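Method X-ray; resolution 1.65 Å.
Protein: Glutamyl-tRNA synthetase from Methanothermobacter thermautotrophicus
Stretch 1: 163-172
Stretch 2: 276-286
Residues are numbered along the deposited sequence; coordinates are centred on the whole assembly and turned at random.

Stretch 1 163-172: DETVIQSDRM
Stretch 2, residues 276-286: FSVAVDDHLLG

How do the two backbones lie against each other? Stretch 1 runs as an extended strand through Val166 and Ile167, with phi/psi near -129/137 and -118/124, then tightens into a 3-10 turn at Gln168-Asp170. Asp170 N bonds to Ile167 O at 3.0 Å and Arg171 N to Gln168 O at 2.8 Å, leaving Arg171 at the N-cap position of the next helix. Stretch 2 enters already helical and stays so through Leu284. The strand and the helix run in roughly opposite directions, and the register sets Val166 CA 9.2 Å from Leu285 CA and Gln168 CA 8.0 Å from Ser277 CA, so the direct hydrogen bonds across the gap are all made by side chains, with 340 Å² buried in all.

What does Arg171 reach for? It covers the most surface, and its CA-to-CB bond points toward the helix. Its chi angles of -63° (m), 173° (t), 60° (p) and 82° bring the guanidinium edge-on to Asp281, whose chi1 is -73° (m) and chi2 -11°. Arg171 NE donates to Asp281 OD1 at 2.8 Å, forming a salt bridge, and Arg171 NH2 donates to that same Asp281 OD1 at 2.9 Å. One carboxylate oxygen thus receives two N-H groups, at angles of 139° and 134°. Leu284 CD1 also lies near the guanidinium plane, 3.6 Å from Arg171 NH2.

How is the other oxygen of Asp281 used? Gln168, whose CA-to-CB bond points toward the helix, has chi angles of -70° (m), -168° (t) and -43°, and Gln168 NE2 donates to Asp281 OD2 at 2.8 Å, with a fairly straight angle of 155°. The buried carboxylate therefore binds a charged partner through one oxygen and a neutral amide through the other, tying both ends of the 3-10 turn region to a single helical residue. Ser277, one turn earlier, lies alongside, its OG 3.5 Å from Gln168 NE2.

What does Leu285 add where the helix ends? Its CA-to-CB bond points toward stretch 1, with chi1 at -63° (m) and chi2 at 171° (t), and Leu285 CD2 meets Val166 CG2 at 4.0 Å, an apolar contact; Val166 has chi1 at 172° (t). Glu164, two residues earlier, also has its CA-to-CB bond toward the helix, with chi angles of -79° (m), -164° (t) and 9°. A water donates to Leu285 O at 2.6 Å and, weakly, to Glu164 OE1 at 3.5 Å, linking the strand to the helix end. Gly286 then closes a Schellman motif, its positive phi of 74° being one that glycine readily adopts.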

ATOM      1  N   ASP A 163       2.805  -5.684  19.452  1.00 14.18           N
ATOM      2  CA  ASP A 163       3.275  -5.862  20.828  1.00 12.82           C
ATOM      3  C   ASP A 163       4.773  -5.656  21.039  1.00 16.40           C
ATOM      4  O   ASP A 163       5.214  -5.432  22.165  1.00 15.38           O
ATOM      5  CB  ASP A 163       2.887  -7.250  21.351  1.00 17.95           C
ATOM      6  CG  ASP A 163       1.399  -7.467  21.340  1.00 21.62           C
ATOM      7  OD1 ASP A 163       0.724  -7.036  22.307  1.00 20.30           O
ATOM      8  OD2 ASP A 163       0.898  -8.018  20.347  1.00 19.04           O
ATOM      9  N   GLU A 164       5.546  -5.762  19.965  1.00 14.43           N
ATOM     10  CA  GLU A 164       7.000  -5.619  20.048  1.00 13.20           C
ATOM     11  C   GLU A 164       7.487  -5.129  18.714  1.00 14.81           C
ATOM     12  O   GLU A 164       6.926  -5.495  17.672  1.00 15.07           O
ATOM     13  CB  GLU A 164       7.675  -6.964  20.306  1.00 18.46           C
ATOM     14  CG  GLU A 164       7.632  -7.417  21.723  1.00 30.73           C
ATOM     15  CD  GLU A 164       8.623  -8.539  22.054  1.00 19.29           C
ATOM     16  OE1 GLU A 164       9.515  -8.912  21.238  1.00 21.87           O
ATOM     17  OE2 GLU A 164       8.511  -9.027  23.174  1.00 24.32           O
ATOM     18  N   THR A 165       8.527  -4.300  18.745  1.00 13.90           N
ATOM     19  CA  THR A 165       9.175  -3.847  17.518  1.00 14.91           C
ATOM     20  C   THR A 165      10.644  -4.249  17.604  1.00 14.58           C
ATOM     21  O   THR A 165      11.322  -3.955  18.599  1.00 14.30           O
ATOM     22  CB  THR A 165       9.101  -2.320  17.326  1.00 15.77           C
ATOM     23  OG1 THR A 165       7.744  -1.909  17.129  1.00 18.14           O
ATOM     24  CG2 THR A 165       9.882  -1.905  16.089  1.00 16.22           C
ATOM     25  N   VAL A 166      11.124  -4.928  16.565  1.00 12.90           N
ATOM     26  CA  VAL A 166      12.482  -5.449  16.540  1.00 13.07           C
ATOM     27  C   VAL A 166      13.099  -4.987  15.229  1.00 15.94           C
ATOM     28  O   VAL A 166      12.430  -4.996  14.200  1.00 15.62           O
ATOM     29  CB  VAL A 166      12.469  -6.987  16.597  1.00 16.96           C
ATOM     30  CG1 VAL A 166      13.866  -7.561  16.370  1.00 21.78           C
ATOM     31  CG2 VAL A 166      11.918  -7.467  17.935  1.00 19.65           C
ATOM     32  N   ILE A 167      14.349  -4.533  15.267  1.00 14.34           N
ATOM     33  CA  ILE A 167      15.011  -4.094  14.032  1.00 14.41           C
ATOM     34  C   ILE A 167      16.228  -4.990  13.784  1.00 14.04           C
ATOM     35  O   ILE A 167      17.086  -5.143  14.647  1.00 15.07           O
ATOM     36  CB  ILE A 167      15.427  -2.615  14.108  1.00 13.28           C
ATOM     37  CG1 ILE A 167      14.197  -1.713  14.287  1.00 17.92           C
ATOM     38  CG2 ILE A 167      16.159  -2.183  12.826  1.00 15.05           C
ATOM     39  CD1 ILE A 167      14.567  -0.271  14.618  1.00 26.89           C
ATOM     40  N   GLN A 168      16.301  -5.619  12.618  1.00 12.74           N
ATOM     41  CA  GLN A 168      17.327  -6.634  12.417  1.00 12.20           C
ATOM     42  C   GLN A 168      18.758  -6.103  12.462  1.00 12.94           C
ATOM     43  O   GLN A 168      19.661  -6.824  12.882  1.00 13.84           O
ATOM     44  CB  GLN A 168      17.076  -7.439  11.136  1.00 12.90           C
ATOM     45  CG  GLN A 168      15.861  -8.350  11.247  1.00 13.80           C
ATOM     46  CD  GLN A 168      15.778  -9.358  10.115  1.00 18.86           C
ATOM     47  OE1 GLN A 168      16.002  -9.016   8.960  1.00 17.49           O
ATOM     48  NE2 GLN A 168      15.464 -10.608  10.448  1.00 18.73           N
ATOM     49  N   SER A 169      18.962  -4.852  12.060  1.00 15.29           N
ATOM     50  CA  SER A 169      20.323  -4.326  12.075  1.00 16.65           C
ATOM     51  C   SER A 169      20.827  -4.091  13.498  1.00 19.99           C
ATOM     52  O   SER A 169      22.018  -3.876  13.705  1.00 17.52           O
ATOM     53  CB  SER A 169      20.445  -3.051  11.229  1.00 12.95           C
ATOM     54  OG  SER A 169      19.594  -2.039  11.714  1.00 16.62           O
ATOM     55  N   ASP A 170      19.933  -4.171  14.484  1.00 15.04           N
ATOM     56  CA  ASP A 170      20.349  -4.115  15.885  1.00 16.80           C
ATOM     57  C   ASP A 170      20.799  -5.482  16.381  1.00 17.85           C
ATOM     58  O   ASP A 170      21.278  -5.615  17.515  1.00 16.79           O
ATOM     59  CB  ASP A 170      19.180  -3.690  16.780  1.00 15.65           C
ATOM     60  CG  ASP A 170      18.922  -2.199  16.755  1.00 21.44           C
ATOM     61  OD1 ASP A 170      17.756  -1.816  16.991  1.00 22.39           O
ATOM     62  OD2 ASP A 170      19.868  -1.419  16.523  1.00 24.32           O
ATOM     63  N   ARG A 171      20.619  -6.503  15.546  1.00 14.76           N
ATOM     64  CA  ARG A 171      20.813  -7.886  15.965  1.00 12.32           C
ATOM     65  C   ARG A 171      22.017  -8.576  15.335  1.00 15.41           C
ATOM     66  O   ARG A 171      22.125  -9.800  15.384  1.00 15.12           O
ATOM     67  CB  ARG A 171      19.529  -8.700  15.676  1.00 15.41           C
ATOM     68  CG  ARG A 171      18.319  -8.192  16.482  1.00 15.19           C
ATOM     69  CD  ARG A 171      16.996  -8.873  16.100  1.00 15.59           C
ATOM     70  NE  ARG A 171      16.995 -10.325  16.305  1.00 13.88           N
ATOM     71  CZ  ARG A 171      16.763 -10.915  17.480  1.00 17.54           C
ATOM     72  NH1 ARG A 171      16.545 -10.187  18.573  1.00 19.46           N
ATOM     73  NH2 ARG A 171      16.774 -12.241  17.569  1.00 19.18           N
ATOM     74  N   MET A 172      22.938  -7.806  14.756  1.00 13.59           N
ATOM     75  CA  MET A 172      24.059  -8.446  14.051  1.00 16.25           C
ATOM     76  C   MET A 172      24.824  -9.465  14.905  1.00 17.41           C
ATOM     77  O   MET A 172      25.142 -10.558  14.432  1.00 15.22           O
ATOM     78  CB  MET A 172      25.006  -7.396  13.451  1.00 16.12           C
ATOM     79  CG  MET A 172      24.311  -6.376  12.570  1.00 20.78           C
ATOM     80  SD  MET A 172      23.637  -7.145  11.084  1.00 23.43           S
ATOM     81  CE  MET A 172      25.166  -7.717  10.364  1.00 19.77           C
ATOM     82  N   PHE A 276      18.349 -17.064   6.692  1.00 12.78           N
ATOM     83  CA  PHE A 276      19.026 -17.282   7.958  1.00 14.44           C
ATOM     84  C   PHE A 276      18.468 -16.358   9.041  1.00 13.78           C
ATOM     85  O   PHE A 276      18.097 -16.812  10.128  1.00 15.79           O
ATOM     86  CB  PHE A 276      20.551 -17.078   7.835  1.00 12.63           C
ATOM     87  CG  PHE A 276      21.303 -17.325   9.141  1.00 11.20           C
ATOM     88  CD1 PHE A 276      21.476 -18.609   9.636  1.00 15.05           C
ATOM     89  CD2 PHE A 276      21.803 -16.256   9.875  1.00 17.33           C
ATOM     90  CE1 PHE A 276      22.151 -18.820  10.845  1.00 17.49           C
ATOM     91  CE2 PHE A 276      22.451 -16.444  11.080  1.00 13.16           C
ATOM     92  CZ  PHE A 276      22.659 -17.741  11.561  1.00 15.59           C
ATOM     93  N   SER A 277      18.450 -15.057   8.777  1.00 14.02           N
ATOM     94  CA  SER A 277      17.999 -14.119   9.801  1.00 13.05           C
ATOM     95  C   SER A 277      16.532 -14.334  10.161  1.00 16.37           C
ATOM     96  O   SER A 277      16.168 -14.209  11.327  1.00 16.76           O
ATOM     97  CB  SER A 277      18.235 -12.672   9.375  1.00 13.29           C
ATOM     98  OG  SER A 277      17.504 -12.381   8.187  1.00 18.46           O
ATOM     99  N   VAL A 278      15.712 -14.702   9.176  1.00 15.85           N
ATOM    100  CA  VAL A 278      14.283 -14.943   9.430  1.00 17.41           C
ATOM    101  C   VAL A 278      14.108 -16.144  10.375  1.00 16.50           C
ATOM    102  O   VAL A 278      13.371 -16.079  11.367  1.00 18.22           O
ATOM    103  CB  VAL A 278      13.493 -15.140   8.115  1.00 16.12           C
ATOM    104  CG1 VAL A 278      12.116 -15.737   8.380  1.00 20.29           C
ATOM    105  CG2 VAL A 278      13.365 -13.824   7.380  1.00 16.37           C
ATOM    106  N   ALA A 279      14.788 -17.243  10.074  1.00 15.24           N
ATOM    107  CA  ALA A 279      14.689 -18.438  10.911  1.00 15.94           C
ATOM    108  C   ALA A 279      15.184 -18.178  12.321  1.00 15.93           C
ATOM    109  O   ALA A 279      14.537 -18.556  13.295  1.00 18.79           O
ATOM    110  CB  ALA A 279      15.473 -19.594  10.289  1.00 17.89           C
ATOM    111  N   VAL A 280      16.349 -17.545  12.444  1.00 14.19           N
ATOM    112  CA  VAL A 280      16.890 -17.244  13.762  1.00 14.82           C
ATOM    113  C   VAL A 280      15.923 -16.352  14.566  1.00 16.26           C
ATOM    114  O   VAL A 280      15.657 -16.601  15.758  1.00 17.36           O
ATOM    115  CB  VAL A 280      18.298 -16.588  13.659  1.00 16.14           C
ATOM    116  CG1 VAL A 280      18.739 -16.048  15.021  1.00 18.11           C
ATOM    117  CG2 VAL A 280      19.331 -17.609  13.151  1.00 16.30           C
ATOM    118  N   ASP A 281      15.395 -15.321  13.918  1.00 15.02           N
ATOM    119  CA  ASP A 281      14.517 -14.380  14.612  1.00 11.75           C
ATOM    120  C   ASP A 281      13.150 -14.979  14.909  1.00 16.68           C
ATOM    121  O   ASP A 281      12.606 -14.755  15.990  1.00 16.93           O
ATOM    122  CB  ASP A 281      14.393 -13.085  13.830  1.00 12.29           C
ATOM    123  CG  ASP A 281      15.661 -12.254  13.911  1.00 13.95           C
ATOM    124  OD1 ASP A 281      16.546 -12.592  14.734  1.00 16.39           O
ATOM    125  OD2 ASP A 281      15.764 -11.282  13.140  1.00 16.21           O
ATOM    126  N   ASP A 282      12.607 -15.758  13.981  1.00 15.04           N
ATOM    127  CA  ASP A 282      11.333 -16.424  14.262  1.00 16.22           C
ATOM    128  C   ASP A 282      11.488 -17.311  15.495  1.00 21.43           C
ATOM    129  O   ASP A 282      10.611 -17.352  16.359  1.00 17.12           O
ATOM    130  CB  ASP A 282      10.850 -17.251  13.061  1.00 14.67           C
ATOM    131  CG  ASP A 282      10.172 -16.410  11.993  1.00 19.58           C
ATOM    132  OD1 ASP A 282       9.845 -15.231  12.255  1.00 17.15           O
ATOM    133  OD2 ASP A 282       9.953 -16.933  10.880  1.00 19.14           O
ATOM    134  N   HIS A 283      12.606 -18.021  15.594  1.00 14.56           N
ATOM    135  CA  HIS A 283      12.788 -18.901  16.743  1.00 15.56           C
ATOM    136  C   HIS A 283      12.987 -18.112  18.017  1.00 18.69           C
ATOM    137  O   HIS A 283      12.329 -18.368  19.020  1.00 16.68           O
ATOM    138  CB  HIS A 283      13.981 -19.838  16.567  1.00 15.92           C
ATOM    139  CG  HIS A 283      14.313 -20.602  17.808  1.00 18.75           C
ATOM    140  ND1 HIS A 283      13.567 -21.678  18.239  1.00 24.51           N
ATOM    141  CD2 HIS A 283      15.289 -20.426  18.730  1.00 19.15           C
ATOM    142  CE1 HIS A 283      14.077 -22.139  19.369  1.00 21.67           C
ATOM    143  NE2 HIS A 283      15.130 -21.404  19.681  1.00 22.29           N
ATOM    144  N   LEU A 284      13.901 -17.148  17.993  1.00 14.34           N
ATOM    145  CA  LEU A 284      14.243 -16.466  19.244  1.00 15.70           C
ATOM    146  C   LEU A 284      13.117 -15.592  19.776  1.00 18.10           C
ATOM    147  O   LEU A 284      12.999 -15.414  21.001  1.00 20.98           O
ATOM    148  CB  LEU A 284      15.534 -15.645  19.116  1.00 16.01           C
ATOM    149  CG  LEU A 284      16.821 -16.442  18.901  1.00 17.49           C
ATOM    150  CD1 LEU A 284      17.974 -15.475  18.588  1.00 20.33           C
ATOM    151  CD2 LEU A 284      17.141 -17.297  20.123  1.00 20.74           C
ATOM    152  N   LEU A 285      12.298 -15.056  18.876  1.00 16.07           N
ATOM    153  CA  LEU A 285      11.190 -14.191  19.273  1.00 15.58           C
ATOM    154  C   LEU A 285       9.956 -15.000  19.610  1.00 17.54           C
ATOM    155  O   LEU A 285       8.942 -14.435  20.003  1.00 19.62           O
ATOM    156  CB  LEU A 285      10.857 -13.200  18.155  1.00 15.24           C
ATOM    157  CG  LEU A 285      12.026 -12.256  17.868  1.00 18.02           C
ATOM    158  CD1 LEU A 285      11.741 -11.443  16.612  1.00 18.85           C
ATOM    159  CD2 LEU A 285      12.280 -11.339  19.056  1.00 30.04           C
ATOM    160  N   GLY A 286      10.041 -16.315  19.438  1.00 16.33           N
ATOM    161  CA  GLY A 286       8.909 -17.189  19.732  1.00 21.02           C
ATOM    162  C   GLY A 286       7.734 -17.189  18.760  1.00 18.34           C
ATOM    163  O   GLY A 286       6.607 -17.506  19.156  1.00 20.31           O
TER
HETATM  164  O   HOH W   1       8.473 -12.215  21.334  1.00 32.93           O